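Periplasmic binding protein/LacI transcriptional regulator (Clostridium phytofermentans, PDB 3BRS) probably binds a sugar outside the cell and delivers it to a membrane transporter, as the solute-binding component of an uptake system. Local coordinates at residues Phe21-Ala32 against Gln244-Glu255; Asp103-Asp112 against Val266-Cys274. All coordinates share one frame; numbering follows the deposited sequence.

Contact 1: residues Phe21-Ala32 against Gln244-Glu255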
loop_
_atom_site.group_PDB
_atom_site.type_symbol
_atom_site.label_atom_id
_atom_site.label_comp_id
_atom_site.label_asym_id
_atom_site.label_seq_id
_atom_site.Cartn_x
_atom_site.Cartn_y
_atom_site.Cartn_z
ATOM N N PHE A 21 -3.335 6.655 -4.717
ATOM C CA PHE A 21 -3.819 5.289 -4.463
ATOM C C PHE A 21 -5.205 5.320 -3.798
ATOM O O PHE A 21 -6.117 4.659 -4.256
ATOM C CB PHE A 21 -2.892 4.510 -3.532
ATOM C CG PHE A 21 -3.279 3.066 -3.366
ATOM C CD1 PHE A 21 -4.076 2.651 -2.309
ATOM C CD2 PHE A 21 -2.811 2.099 -4.263
ATOM C CE1 PHE A 21 -4.465 1.301 -2.187
ATOM C CE2 PHE A 21 -3.169 0.763 -4.107
ATOM C CZ PHE A 21 -3.975 0.378 -3.047
ATOM N N TRP A 22 -5.317 6.021 -2.675
ATOM C CA TRP A 22 -6.555 5.983 -1.942
ATOM C C TRP A 22 -7.633 6.638 -2.733
ATOM O O TRP A 22 -8.792 6.196 -2.689
ATOM C CB TRP A 22 -6.453 6.517 -0.466
ATOM C CG TRP A 22 -5.536 5.558 0.336
ATOM C CD1 TRP A 22 -4.273 5.823 0.761
ATOM C CD2 TRP A 22 -5.779 4.172 0.654
ATOM N NE1 TRP A 22 -3.717 4.727 1.363
ATOM C CE2 TRP A 22 -4.611 3.683 1.316
ATOM C CE3 TRP A 22 -6.863 3.302 0.467
ATOM C CZ2 TRP A 22 -4.495 2.365 1.787
ATOM C CZ3 TRP A 22 -6.755 1.972 0.960
ATOM C CH2 TRP A 22 -5.556 1.520 1.581
ATOM N N SER A 23 -7.279 7.661 -3.490
ATOM C CA SER A 23 -8.297 8.373 -4.293
ATOM C C SER A 23 -8.893 7.488 -5.342
ATOM O O SER A 23 -10.061 7.552 -5.557
ATOM C CB SER A 23 -7.742 9.640 -4.963
ATOM O OG SER A 23 -7.288 10.551 -3.973
ATOM N N VAL A 24 -8.081 6.759 -6.078
ATOM C CA VAL A 24 -8.577 5.946 -7.180
ATOM C C VAL A 24 -9.312 4.667 -6.738
ATOM O O VAL A 24 -10.289 4.245 -7.373
ATOM C CB VAL A 24 -7.425 5.654 -8.105
ATOM C CG1 VAL A 24 -7.750 4.560 -9.094
ATOM C CG2 VAL A 24 -7.020 6.966 -8.848
ATOM N N LEU A 25 -8.871 4.086 -5.599
ATOM C CA LEU A 25 -9.504 2.902 -4.979
ATOM C C LEU A 25 -10.934 3.275 -4.676
ATOM O O LEU A 25 -11.887 2.530 -4.935
ATOM C CB LEU A 25 -8.770 2.573 -3.689
ATOM C CG LEU A 25 -9.250 1.242 -3.105
ATOM C CD1 LEU A 25 -8.106 0.321 -2.702
ATOM C CD2 LEU A 25 -10.160 1.524 -1.962
ATOM N N VAL A 26 -11.104 4.452 -4.132
ATOM C CA VAL A 26 -12.450 4.963 -3.792
ATOM C C VAL A 26 -13.246 5.091 -5.066
ATOM O O VAL A 26 -14.390 4.640 -5.119
ATOM C CB VAL A 26 -12.297 6.322 -3.057
ATOM C CG1 VAL A 26 -13.593 7.124 -3.052
ATOM C CG2 VAL A 26 -11.886 6.053 -1.618
ATOM N N GLU A 27 -12.663 5.677 -6.122
ATOM C CA GLU A 27 -13.375 5.760 -7.402
ATOM C C GLU A 27 -13.759 4.453 -7.917
ATOM O O GLU A 27 -14.868 4.331 -8.429
ATOM C CB GLU A 27 -12.569 6.526 -8.465
ATOM C CG GLU A 27 -12.158 7.929 -7.960
ATOM C CD GLU A 27 -11.308 8.719 -8.958
ATOM O OE1 GLU A 27 -10.054 8.749 -8.777
ATOM O OE2 GLU A 27 -11.920 9.269 -9.927
ATOM N N GLY A 28 -12.884 3.427 -7.812
ATOM C CA GLY A 28 -13.282 2.146 -8.349
ATOM C C GLY A 28 -14.432 1.509 -7.595
ATOM O O GLY A 28 -15.240 0.877 -8.165
ATOM N N ALA A 29 -14.462 1.609 -6.269
ATOM C CA ALA A 29 -15.515 1.025 -5.487
ATOM C C ALA A 29 -16.829 1.838 -5.667
ATOM O O ALA A 29 -17.941 1.289 -5.769
ATOM C CB ALA A 29 -15.078 0.987 -4.022
ATOM N N GLN A 30 -16.737 3.148 -5.754
ATOM C CA GLN A 30 -17.944 3.903 -6.042
ATOM C C GLN A 30 -18.451 3.645 -7.450
ATOM O O GLN A 30 -19.667 3.745 -7.665
ATOM C CB GLN A 30 -17.718 5.397 -5.926
ATOM C CG GLN A 30 -17.259 5.893 -4.579
ATOM C CD GLN A 30 -16.989 7.380 -4.688
ATOM O OE1 GLN A 30 -16.605 7.894 -5.754
ATOM N NE2 GLN A 30 -17.195 8.088 -3.599
ATOM N N MET A 31 -17.573 3.311 -8.408
ATOM C CA MET A 31 -18.072 2.895 -9.731
ATOM C C MET A 31 -18.786 1.525 -9.729
ATOM O O MET A 31 -19.899 1.364 -10.250
ATOM C CB MET A 31 -16.954 2.839 -10.746
ATOM C CG MET A 31 -17.441 2.268 -12.063
ATOM S SD MET A 31 -17.849 3.649 -13.097
ATOM C CE MET A 31 -16.499 3.525 -14.277
ATOM N N ALA A 32 -18.155 0.526 -9.152
ATOM C CA ALA A 32 -18.911 -0.704 -8.851
ATOM C C ALA A 32 -20.286 -0.472 -8.113
ATOM O O ALA A 32 -21.296 -1.051 -8.530
ATOM C CB ALA A 32 -18.049 -1.736 -8.123
ATOM N N GLN A 244 0.517 0.098 -9.228
ATOM C CA GLN A 244 -0.512 -0.877 -8.891
ATOM C C GLN A 244 -1.780 -0.568 -9.679
ATOM O O GLN A 244 -1.747 0.284 -10.571
ATOM C CB GLN A 244 -0.835 -0.835 -7.377
ATOM C CG GLN A 244 0.412 -1.010 -6.536
ATOM C CD GLN A 244 0.115 -0.818 -5.111
ATOM O OE1 GLN A 244 -0.489 -1.676 -4.492
ATOM N NE2 GLN A 244 0.482 0.340 -4.571
ATOM N N LYS A 245 -2.879 -1.254 -9.329
ATOM C CA LYS A 245 -4.187 -1.041 -9.945
ATOM C C LYS A 245 -5.312 -0.708 -8.928
ATOM O O LYS A 245 -6.284 -1.462 -8.757
ATOM C CB LYS A 245 -4.543 -2.192 -10.928
ATOM C CG LYS A 245 -3.683 -2.139 -12.183
ATOM C CD LYS A 245 -3.974 -3.247 -13.183
ATOM C CE LYS A 245 -2.626 -3.748 -13.836
ATOM N NZ LYS A 245 -2.599 -5.084 -14.588
ATOM N N PRO A 246 -5.197 0.436 -8.252
ATOM C CA PRO A 246 -6.114 0.668 -7.141
ATOM C C PRO A 246 -7.532 0.731 -7.597
ATOM O O PRO A 246 -8.425 0.337 -6.846
ATOM C CB PRO A 246 -5.663 2.018 -6.598
ATOM C CG PRO A 246 -5.016 2.658 -7.779
ATOM C CD PRO A 246 -4.248 1.550 -8.374
ATOM N N PHE A 247 -7.766 1.190 -8.838
ATOM C CA PHE A 247 -9.142 1.231 -9.322
ATOM C C PHE A 247 -9.737 -0.193 -9.251
ATOM O O PHE A 247 -10.842 -0.420 -8.678
ATOM C CB PHE A 247 -9.175 1.803 -10.766
ATOM C CG PHE A 247 -10.544 2.093 -11.220
ATOM C CD1 PHE A 247 -11.302 1.101 -11.852
ATOM C CD2 PHE A 247 -11.142 3.353 -10.949
ATOM C CE1 PHE A 247 -12.654 1.369 -12.250
ATOM C CE2 PHE A 247 -12.488 3.626 -11.340
ATOM C CZ PHE A 247 -13.229 2.636 -11.984
ATOM N N ASN A 248 -8.977 -1.175 -9.777
ATOM C CA ASN A 248 -9.416 -2.550 -9.716
ATOM C C ASN A 248 -9.533 -3.140 -8.336
ATOM O O ASN A 248 -10.421 -3.962 -8.130
ATOM C CB ASN A 248 -8.536 -3.394 -10.546
ATOM C CG ASN A 248 -8.813 -3.154 -12.012
ATOM O OD1 ASN A 248 -7.976 -3.366 -12.869
ATOM N ND2 ASN A 248 -10.001 -2.632 -12.293
ATOM N N ILE A 249 -8.635 -2.787 -7.407
ATOM C CA ILE A 249 -8.843 -3.253 -6.015
ATOM C C ILE A 249 -10.190 -2.878 -5.466
ATOM O O ILE A 249 -10.854 -3.726 -4.793
ATOM C CB ILE A 249 -7.755 -2.757 -5.047
ATOM C CG1 ILE A 249 -6.470 -3.506 -5.367
ATOM C CG2 ILE A 249 -8.132 -3.105 -3.516
ATOM C CD1 ILE A 249 -5.146 -2.737 -4.996
ATOM N N GLY A 250 -10.588 -1.618 -5.675
ATOM C CA GLY A 250 -11.870 -1.136 -5.135
ATOM C C GLY A 250 -13.068 -1.697 -5.875
ATOM O O GLY A 250 -14.058 -2.060 -5.266
ATOM N N TYR A 251 -12.989 -1.700 -7.213
ATOM C CA TYR A 251 -14.006 -2.205 -8.040
ATOM C C TYR A 251 -14.325 -3.673 -7.640
ATOM O O TYR A 251 -15.455 -4.015 -7.250
ATOM C CB TYR A 251 -13.597 -1.983 -9.552
ATOM C CG TYR A 251 -14.728 -2.330 -10.471
ATOM C CD1 TYR A 251 -15.066 -3.649 -10.737
ATOM C CD2 TYR A 251 -15.527 -1.324 -11.003
ATOM C CE1 TYR A 251 -16.202 -3.972 -11.531
ATOM C CE2 TYR A 251 -16.660 -1.608 -11.788
ATOM C CZ TYR A 251 -16.992 -2.917 -12.058
ATOM O OH TYR A 251 -18.105 -3.120 -12.861
ATOM N N LEU A 252 -13.318 -4.529 -7.701
ATOM C CA LEU A 252 -13.475 -5.938 -7.434
ATOM C C LEU A 252 -13.946 -6.205 -6.017
ATOM O O LEU A 252 -14.681 -7.161 -5.788
ATOM C CB LEU A 252 -12.135 -6.714 -7.662
ATOM C CG LEU A 252 -11.433 -6.568 -9.045
ATOM C CD1 LEU A 252 -10.065 -7.328 -9.164
ATOM C CD2 LEU A 252 -12.323 -6.876 -10.255
ATOM N N GLY A 253 -13.493 -5.415 -5.042
ATOM C CA GLY A 253 -13.809 -5.703 -3.631
ATOM C C GLY A 253 -15.345 -5.649 -3.578
ATOM O O GLY A 253 -16.033 -6.535 -3.037
ATOM N N VAL A 254 -15.883 -4.604 -4.159
ATOM C CA VAL A 254 -17.363 -4.440 -4.169
ATOM C C VAL A 254 -18.074 -5.551 -4.945
ATOM O O VAL A 254 -18.824 -6.372 -4.369
ATOM C CB VAL A 254 -17.833 -3.028 -4.658
ATOM C CG1 VAL A 254 -19.392 -2.947 -4.666
ATOM C CG2 VAL A 254 -17.291 -1.964 -3.712
ATOM N N GLU A 255 -17.867 -5.556 -6.255
ATOM C CA GLU A 255 -18.398 -6.585 -7.111
ATOM C C GLU A 255 -18.396 -8.008 -6.504
ATOM O O GLU A 255 -19.403 -8.670 -6.538
ATOM C CB GLU A 255 -17.630 -6.542 -8.427
ATOM C CG GLU A 255 -18.136 -7.462 -9.458
ATOM C CD GLU A 255 -17.261 -7.390 -10.666
ATOM O OE1 GLU A 255 -16.075 -7.800 -10.536
ATOM O OE2 GLU A 255 -17.733 -6.906 -11.721
#
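Residues 21-32 of helix 20-36 pack against residues 246-255 of helix 246-262 in a close, buried, glycine-lined contact on one face of the N-terminal domain's parallel sheet. The axes of these segments approach to 6.4 Å, run in the same general direction and cross at -34°. Such closeness depends on Gly28 and Gly250, whose lack of side chains lets backbone meet backbone. Here CA-H...O contacts run both ways: Leu25 CA lies 3.4 Å from Pro246 O, and Tyr251 CA approaches Gly28 O.

The aromatic side chains close the solvent-facing flank. Phe247 is a knob in the hole formed by Val24, Glu27, Gly28 and Met31. With CG anti to the backbone N (chi1 -170°), its ring reaches over the neighbouring helix and lies on the bare backbone, Gly28 CA sitting 3.5 Å from the ring centroid in a CH-pi contact. One turn on, Tyr251 receives the small methyl of Ala32 on one face, CB 3.9 Å from the centroid, while Met31 CG stands at the ring edge.

At the N-terminal end, Pro246, well suited to a first helical turn, puts its CB over a face of the Phe21 ring, 4.0 Å from the centroid. Gln244 carries its amide beside this ring, the two planes 24° apart, while its OE1 is hydrogen-bonded to Thr111. On the sheet-facing side, Leu25 CD1 meets Ile249 CG2 at 3.5 Å, and both side chains rest on Ile96 of strand 92-96. Farther along, Ala29 CB meets Val254 CG2 at 3.7 Å.

Since methyls, ring faces, and CA-H groups set against carbonyl oxygens do the touching, the helices are matched by shape rather than by polar side-chain pairing, with a glycine in each of the two closest pairs, Ala29-Gly250 and Gly28-Phe247.

Contact 2: residues Asp103-Asp112 against Val266-Cys274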
loop_
_atom_site.group_PDB
_atom_site.type_symbol
_atom_site.label_atom_id
_atom_site.label_comp_id
_atom_site.label_asym_id
_atom_site.label_seq_id
_atom_site.Cartn_x
_atom_site.Cartn_y
_atom_site.Cartn_z
ATOM N N ASP A 103 -6.557 -15.166 9.943
ATOM C CA ASP A 103 -7.182 -15.548 8.691
ATOM C C ASP A 103 -8.686 -15.345 8.717
ATOM O O ASP A 103 -9.449 -16.308 8.610
ATOM C CB ASP A 103 -6.873 -16.999 8.332
ATOM C CG ASP A 103 -7.445 -17.368 6.995
ATOM O OD1 ASP A 103 -7.296 -16.527 6.067
ATOM O OD2 ASP A 103 -8.068 -18.456 6.891
ATOM N N ILE A 104 -9.128 -14.092 8.841
ATOM C CA ILE A 104 -10.560 -13.857 8.922
ATOM C C ILE A 104 -11.243 -13.291 7.696
ATOM O O ILE A 104 -12.495 -13.276 7.672
ATOM C CB ILE A 104 -10.947 -13.117 10.208
ATOM C CG1 ILE A 104 -10.296 -11.725 10.208
ATOM C CG2 ILE A 104 -10.598 -13.996 11.481
ATOM C CD1 ILE A 104 -10.830 -10.745 11.248
ATOM N N ALA A 105 -10.497 -12.868 6.660
ATOM C CA ALA A 105 -11.149 -12.328 5.451
ATOM C C ALA A 105 -11.954 -13.356 4.762
ATOM O O ALA A 105 -11.470 -14.463 4.572
ATOM C CB ALA A 105 -10.140 -11.755 4.435
ATOM N N ASP A 106 -13.135 -12.989 4.308
ATOM C CA ASP A 106 -13.931 -13.832 3.411
ATOM C C ASP A 106 -13.289 -13.814 2.015
ATOM O O ASP A 106 -13.131 -14.844 1.417
ATOM C CB ASP A 106 -15.422 -13.436 3.365
ATOM C CG ASP A 106 -16.103 -13.538 4.721
ATOM O OD1 ASP A 106 -15.915 -14.548 5.411
ATOM O OD2 ASP A 106 -16.811 -12.599 5.123
ATOM N N ILE A 107 -12.894 -12.655 1.531
ATOM C CA ILE A 107 -12.004 -12.554 0.364
ATOM C C ILE A 107 -10.957 -11.441 0.569
ATOM O O ILE A 107 -11.214 -10.495 1.280
ATOM C CB ILE A 107 -12.764 -12.558 -1.019
ATOM C CG1 ILE A 107 -11.860 -12.016 -2.120
ATOM C CG2 ILE A 107 -14.059 -11.824 -0.955
ATOM C CD1 ILE A 107 -12.471 -11.897 -3.403
ATOM N N THR A 108 -9.736 -11.629 0.075
ATOM C CA THR A 108 -8.713 -10.555 -0.002
ATOM C C THR A 108 -8.416 -10.095 -1.451
ATOM O O THR A 108 -8.052 -10.916 -2.250
ATOM C CB THR A 108 -7.419 -11.071 0.563
ATOM O OG1 THR A 108 -7.629 -11.293 1.967
ATOM C CG2 THR A 108 -6.249 -10.025 0.348
ATOM N N VAL A 109 -8.584 -8.809 -1.786
ATOM C CA VAL A 109 -8.165 -8.307 -3.110
ATOM C C VAL A 109 -6.953 -7.405 -2.917
ATOM O O VAL A 109 -7.075 -6.370 -2.276
ATOM C CB VAL A 109 -9.237 -7.536 -3.841
ATOM C CG1 VAL A 109 -8.811 -7.400 -5.390
ATOM C CG2 VAL A 109 -10.595 -8.290 -3.700
ATOM N N ALA A 110 -5.793 -7.772 -3.461
ATOM C CA ALA A 110 -4.616 -6.915 -3.241
ATOM C C ALA A 110 -3.650 -7.039 -4.335
ATOM O O ALA A 110 -3.758 -7.938 -5.175
ATOM C CB ALA A 110 -3.908 -7.324 -1.854
ATOM N N THR A 111 -2.599 -6.241 -4.293
ATOM C CA THR A 111 -1.417 -6.526 -5.159
ATOM C C THR A 111 -0.633 -7.667 -4.529
ATOM O O THR A 111 -0.621 -7.821 -3.290
ATOM C CB THR A 111 -0.522 -5.226 -5.207
ATOM O OG1 THR A 111 -1.377 -4.137 -5.549
ATOM C CG2 THR A 111 0.600 -5.284 -6.223
ATOM N N ASP A 112 0.082 -8.439 -5.335
ATOM C CA ASP A 112 1.187 -9.263 -4.820
ATOM C C ASP A 112 2.320 -8.285 -4.431
ATOM O O ASP A 112 3.089 -7.774 -5.316
ATOM C CB ASP A 112 1.617 -10.303 -5.879
ATOM C CG ASP A 112 2.573 -11.386 -5.322
ATOM O OD1 ASP A 112 3.162 -11.216 -4.239
ATOM O OD2 ASP A 112 2.766 -12.429 -5.977
ATOM N N VAL A 266 -16.487 -17.804 -4.631
ATOM C CA VAL A 266 -15.495 -16.805 -4.974
ATOM C C VAL A 266 -14.145 -17.262 -4.458
ATOM O O VAL A 266 -14.051 -17.749 -3.343
ATOM C CB VAL A 266 -15.927 -15.385 -4.427
ATOM C CG1 VAL A 266 -15.726 -15.333 -2.881
ATOM C CG2 VAL A 266 -15.152 -14.326 -5.101
ATOM N N PRO A 267 -13.088 -17.105 -5.256
ATOM C CA PRO A 267 -11.743 -17.434 -4.661
ATOM C C PRO A 267 -11.424 -16.696 -3.305
ATOM O O PRO A 267 -11.951 -15.604 -3.053
ATOM C CB PRO A 267 -10.768 -16.987 -5.747
ATOM C CG PRO A 267 -11.588 -16.887 -7.014
ATOM C CD PRO A 267 -13.005 -16.602 -6.637
ATOM N N LYS A 268 -10.566 -17.225 -2.445
ATOM C CA LYS A 268 -10.358 -16.523 -1.173
ATOM C C LYS A 268 -9.313 -15.410 -1.366
ATOM O O LYS A 268 -9.220 -14.482 -0.551
ATOM C CB LYS A 268 -9.961 -17.487 -0.067
ATOM C CG LYS A 268 -10.549 -17.201 1.284
ATOM C CD LYS A 268 -10.770 -18.506 2.020
ATOM C CE LYS A 268 -11.895 -18.383 3.084
ATOM N NZ LYS A 268 -11.630 -17.564 4.328
ATOM N N GLN A 269 -8.555 -15.502 -2.465
ATOM C CA GLN A 269 -7.593 -14.488 -2.850
ATOM C C GLN A 269 -7.660 -14.085 -4.348
ATOM O O GLN A 269 -7.767 -14.944 -5.234
ATOM C CB GLN A 269 -6.220 -15.026 -2.505
ATOM C CG GLN A 269 -5.832 -14.711 -1.085
ATOM C CD GLN A 269 -4.982 -15.784 -0.409
ATOM O OE1 GLN A 269 -5.339 -16.260 0.679
ATOM N NE2 GLN A 269 -3.847 -16.153 -1.030
ATOM N N LEU A 270 -7.667 -12.772 -4.624
ATOM C CA LEU A 270 -7.632 -12.232 -6.014
ATOM C C LEU A 270 -6.472 -11.243 -6.090
ATOM O O LEU A 270 -6.262 -10.440 -5.184
ATOM C CB LEU A 270 -8.902 -11.478 -6.333
ATOM C CG LEU A 270 -10.206 -12.252 -6.462
ATOM C CD1 LEU A 270 -11.351 -11.254 -6.324
ATOM C CD2 LEU A 270 -10.302 -12.968 -7.809
ATOM N N ASP A 271 -5.699 -11.354 -7.158
ATOM C CA ASP A 271 -4.438 -10.642 -7.331
ATOM C C ASP A 271 -4.797 -9.504 -8.227
ATOM O O ASP A 271 -5.258 -9.751 -9.339
ATOM C CB ASP A 271 -3.438 -11.514 -8.088
ATOM C CG ASP A 271 -2.030 -11.007 -7.977
ATOM O OD1 ASP A 271 -1.308 -10.945 -9.000
ATOM O OD2 ASP A 271 -1.633 -10.685 -6.834
ATOM N N SER A 272 -4.551 -8.278 -7.767
ATOM C CA SER A 272 -4.973 -7.089 -8.469
ATOM C C SER A 272 -4.007 -6.816 -9.607
ATOM O O SER A 272 -4.369 -6.161 -10.598
ATOM C CB SER A 272 -5.012 -5.901 -7.499
ATOM O OG SER A 272 -5.597 -4.764 -8.093
ATOM N N GLY A 273 -2.766 -7.266 -9.497
ATOM C CA GLY A 273 -1.844 -7.023 -10.618
ATOM C C GLY A 273 -1.127 -5.674 -10.518
ATOM O O GLY A 273 -1.667 -4.715 -9.964
ATOM N N CYS A 274 0.106 -5.609 -11.029
ATOM C CA CYS A 274 0.950 -4.364 -11.035
ATOM C C CYS A 274 1.903 -4.423 -12.241
ATOM O O CYS A 274 1.979 -5.463 -12.859
ATOM C CB CYS A 274 1.719 -4.228 -9.710
ATOM S SG CYS A 274 2.906 -5.525 -9.600
HETATM O O HOH W 1 -8.842 -14.347 2.097
HETATM O O HOH W 2 -2.293 -10.917 -4.193
#
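Thr108 and Leu270 join through flat peptide groups: Leu270 N points almost straight at the Thr108 carbonyl, 3.0 Å from Thr108 O, with an N-H...O angle of 171°. Ala110's carbonyl is met differently, for Ser272 N lies above its plane, 39° out of it, yet only 2.7 Å from Ala110 O. On one face of this ribbon Val109 and Leu270 lie side by side, CG2 to CD1 4.0 Å, their branched apolar chains suiting the layer beneath helix 246-262. The other face carries Thr108, Gln269, Ala110 and Asp271, small or polar residues beside water. One water donates to Lys268 O and lies near Thr108 OG1; another donates to Asp271 OD2, 2.7 Å away.

Strands 107-110 and 269-271 run parallel, the latter ending the six-stranded sheet of the N-terminal domain, as expected of a type I periplasmic binding protein. Thr108 N to Lys268 O (3.0 Å) and Ala110 N to Leu270 O (3.2 Å) complete the ladder.

At the strand start, the long chain of Lys268 kinks at its last torsion (chi4 -71°), bringing NZ to Ala105 O at 3.1 Å, in the carbonyl plane. Its charge probably also feels Asp103, which is too distant for a salt bridge. Past the strands, Thr111 turns its methyl CG2 to Cys274 CB (3.8 Å).

In the fold
Contact 1 is buried helix-to-helix packing, whereas contact 2 is a partly buried strand pair at the sheet's margin. Their second segments follow each other in the chain, helix 246-262 being succeeded, after a short connection, by strand 269-271, and both contacts belong to the N-terminal domain. Their chemistry follows their place: ring faces, methyls and glycine backbone in contact 1, regular peptide hydrogen bonds with waters and a lysine in contact 2. They touch near the crossings to the other domain, where Gln244 OE1 probably bonds Thr111 OG1 at 2.8 Å and Ile249 packs on Ser272. That meeting place is consistent with the hinge of a two-domain binding protein.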